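PDB 5TPU: putative uncharacterized protein, which is of unknown function but belongs to the WxcM-like family of cupin-fold proteins and binds thymidine-5'-diphosphate. Local coordinates for residues 73-78 against 97-102. The protein carries 3 engineered substitutions. Sequence-based numbering, arbitrary orientation.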
loop_
_atom_site.group_PDB
_atom_site.type_symbol
_atom_site.label_atom_id
_atom_site.label_comp_id
_atom_site.label_asym_id
_atom_site.label_seq_id
_atom_site.Cartn_x
_atom_site.Cartn_y
_atom_site.Cartn_z
ATOM N N ILE A 73 -8.418 9.652 13.189
ATOM C CA ILE A 73 -7.851 10.783 12.481
ATOM C C ILE A 73 -8.763 11.938 12.774
ATOM O O ILE A 73 -9.958 11.894 12.455
ATOM C CB ILE A 73 -7.862 10.678 10.938
ATOM C CG1 ILE A 73 -7.973 9.231 10.469
ATOM C CG2 ILE A 73 -6.710 11.498 10.353
ATOM C CD1 ILE A 73 -6.877 8.720 9.557
ATOM N N ILE A 74 -8.189 12.973 13.371
ATOM C CA ILE A 74 -8.863 14.234 13.470
ATOM C C ILE A 74 -8.453 15.099 12.286
ATOM O O ILE A 74 -7.290 15.410 12.081
ATOM C CB ILE A 74 -8.539 14.888 14.796
ATOM C CG1 ILE A 74 -8.830 13.888 15.908
ATOM C CG2 ILE A 74 -9.342 16.175 14.951
ATOM C CD1 ILE A 74 -8.921 14.525 17.278
ATOM N N LEU A 75 -9.417 15.429 11.458
ATOM C CA LEU A 75 -9.188 16.310 10.331
ATOM C C LEU A 75 -9.654 17.722 10.689
ATOM O O LEU A 75 -10.604 17.876 11.476
ATOM C CB LEU A 75 -9.967 15.822 9.126
ATOM C CG LEU A 75 -9.646 14.459 8.513
ATOM C CD1 LEU A 75 -10.709 14.113 7.483
ATOM C CD2 LEU A 75 -8.303 14.501 7.821
ATOM N N ASN A 76 -8.983 18.723 10.108
ATOM C CA ASN A 76 -9.270 20.129 10.356
ATOM C C ASN A 76 -9.045 20.970 9.086
ATOM O O ASN A 76 -7.951 20.940 8.475
ATOM C CB ASN A 76 -8.404 20.633 11.508
ATOM C CG ASN A 76 -8.821 22.005 11.975
ATOM O OD1 ASN A 76 -8.924 22.943 11.199
ATOM N ND2 ASN A 76 -9.121 22.106 13.258
ATOM N N ASP A 77 -10.087 21.668 8.633
ATOM C CA ASP A 77 -9.929 22.417 7.391
ATOM C C ASP A 77 -9.683 23.892 7.624
ATOM O O ASP A 77 -9.601 24.634 6.666
ATOM C CB ASP A 77 -11.075 22.200 6.426
ATOM C CG ASP A 77 -12.365 22.792 6.906
ATOM O OD1 ASP A 77 -13.313 22.665 6.114
ATOM O OD2 ASP A 77 -12.463 23.311 8.050
ATOM N N GLY A 78 -9.488 24.279 8.879
ATOM C CA GLY A 78 -9.256 25.681 9.248
ATOM C C GLY A 78 -10.501 26.218 9.912
ATOM O O GLY A 78 -10.444 27.158 10.688
ATOM N N LYS A 97 -6.111 18.627 -0.430
ATOM C CA LYS A 97 -5.250 19.791 -0.228
ATOM C C LYS A 97 -5.711 20.610 0.960
ATOM O O LYS A 97 -6.870 20.528 1.372
ATOM C CB LYS A 97 -5.206 20.632 -1.488
ATOM C CG LYS A 97 -4.521 19.904 -2.640
ATOM C CD LYS A 97 -4.573 20.665 -3.960
ATOM C CE LYS A 97 -4.306 19.734 -5.136
ATOM N NZ LYS A 97 -4.153 20.481 -6.414
ATOM N N ASN A 98 -4.756 21.314 1.556
ATOM C CA ASN A 98 -4.961 22.240 2.656
ATOM C C ASN A 98 -5.649 21.674 3.874
ATOM O O ASN A 98 -6.573 22.274 4.388
ATOM C CB ASN A 98 -5.672 23.492 2.144
ATOM C CG ASN A 98 -4.812 24.244 1.149
ATOM O OD1 ASN A 98 -5.054 24.216 -0.069
ATOM N ND2 ASN A 98 -3.737 24.838 1.658
ATOM N N MET A 99 -5.168 20.525 4.350
ATOM C CA MET A 99 -5.746 19.882 5.528
ATOM C C MET A 99 -4.773 19.621 6.676
ATOM O O MET A 99 -3.647 19.169 6.514
ATOM C CB MET A 99 -6.346 18.572 5.093
ATOM C CG MET A 99 -7.503 18.700 4.120
ATOM S SD MET A 99 -8.937 19.465 4.894
ATOM C CE MET A 99 -9.420 18.373 6.206
ATOM N N TRP A 100 -5.241 19.955 7.860
ATOM C CA TRP A 100 -4.535 19.710 9.084
ATOM C C TRP A 100 -5.099 18.360 9.512
ATOM O O TRP A 100 -6.293 18.064 9.296
ATOM C CB TRP A 100 -4.877 20.766 10.092
ATOM C CG TRP A 100 -4.293 20.621 11.425
ATOM C CD1 TRP A 100 -4.801 19.922 12.504
ATOM C CD2 TRP A 100 -3.118 21.270 11.890
ATOM N NE1 TRP A 100 -3.973 20.075 13.585
ATOM C CE2 TRP A 100 -2.925 20.884 13.229
ATOM C CE3 TRP A 100 -2.176 22.101 11.288
ATOM C CZ2 TRP A 100 -1.832 21.336 13.985
ATOM C CZ3 TRP A 100 -1.113 22.545 12.049
ATOM C CH2 TRP A 100 -0.962 22.182 13.374
ATOM N N ARG A 101 -4.223 17.514 10.031
ATOM C CA ARG A 101 -4.653 16.183 10.472
ATOM C C ARG A 101 -3.766 15.688 11.549
ATOM O O ARG A 101 -2.622 16.109 11.688
ATOM C CB ARG A 101 -4.668 15.173 9.346
ATOM C CG ARG A 101 -3.353 14.474 9.073
ATOM C CD ARG A 101 -2.229 15.372 8.592
ATOM N NE ARG A 101 -2.668 16.218 7.482
ATOM C CZ ARG A 101 -2.706 15.844 6.207
ATOM N NH1 ARG A 101 -2.380 14.604 5.827
ATOM N NH2 ARG A 101 -3.059 16.708 5.286
ATOM N N GLU A 102 -4.348 14.823 12.352
ATOM C CA GLU A 102 -3.640 14.245 13.427
ATOM C C GLU A 102 -4.193 12.857 13.652
ATOM O O GLU A 102 -5.414 12.631 13.654
ATOM C CB GLU A 102 -3.636 15.196 14.618
ATOM C CG GLU A 102 -4.655 15.061 15.719
ATOM C CD GLU A 102 -3.975 15.148 17.069
ATOM O OE1 GLU A 102 -2.981 14.438 17.235
ATOM O OE2 GLU A 102 -4.403 15.911 17.952
#
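Asn-76 and Trp-100 face each other as a hydrogen-bonded pair of neighbouring antiparallel strands, their CB atoms 3.8 Å apart. Two backbone bonds join them, Trp-100 N to Asn-76 O and, less straight, Asn-76 N to Trp-100 O. CG of Trp-100 lies anti to its backbone N (chi1 177°), and the five-membered part of the indole meets Asn-76 obliquely, CD1 lying 3.8 Å from Asn-76 CB. The Asn-76 side chain runs forward along its own chain, CG anti to the backbone N (chi1 -170°), and OD1 accepts from Gly-78 N at 2.7 Å, an Asx turn where the chain leaves strand 71-76; Tyr-129 OH is a second partner of this oxygen.

Two residues further along the same face, Glu-102 pairs with Ile-74. Ile-74 N donates to Glu-102 O at 2.8 Å and Glu-102 N donates back to Ile-74 O, while CG of Glu-102 rests against CB of Ile-74 at 4.0 Å.

Met-99 works from the other side. Its chain, bent at chi2 and chi3, brings CE to within 3.9 Å of Leu-75 CB and sets SD against CB of Asp-77. On that face Leu-75 CD2 also touches Arg-101 CB, whereas the guanidinium turns back to grip Met-99 O side-on with NE and NH2; its NH1 bonds to Gln-62.

The pair forms the middle of a four-stranded antiparallel sheet of the cupin fold, with strand 81-86 flanking 71-76 and strand 55-57 flanking 99-104. Strand 91-95 of the other sheet packs on the Leu-75 and Arg-101 face, and Tyr-129, at the start of helix 129-135, meets the Trp-100 ring edge-to-face.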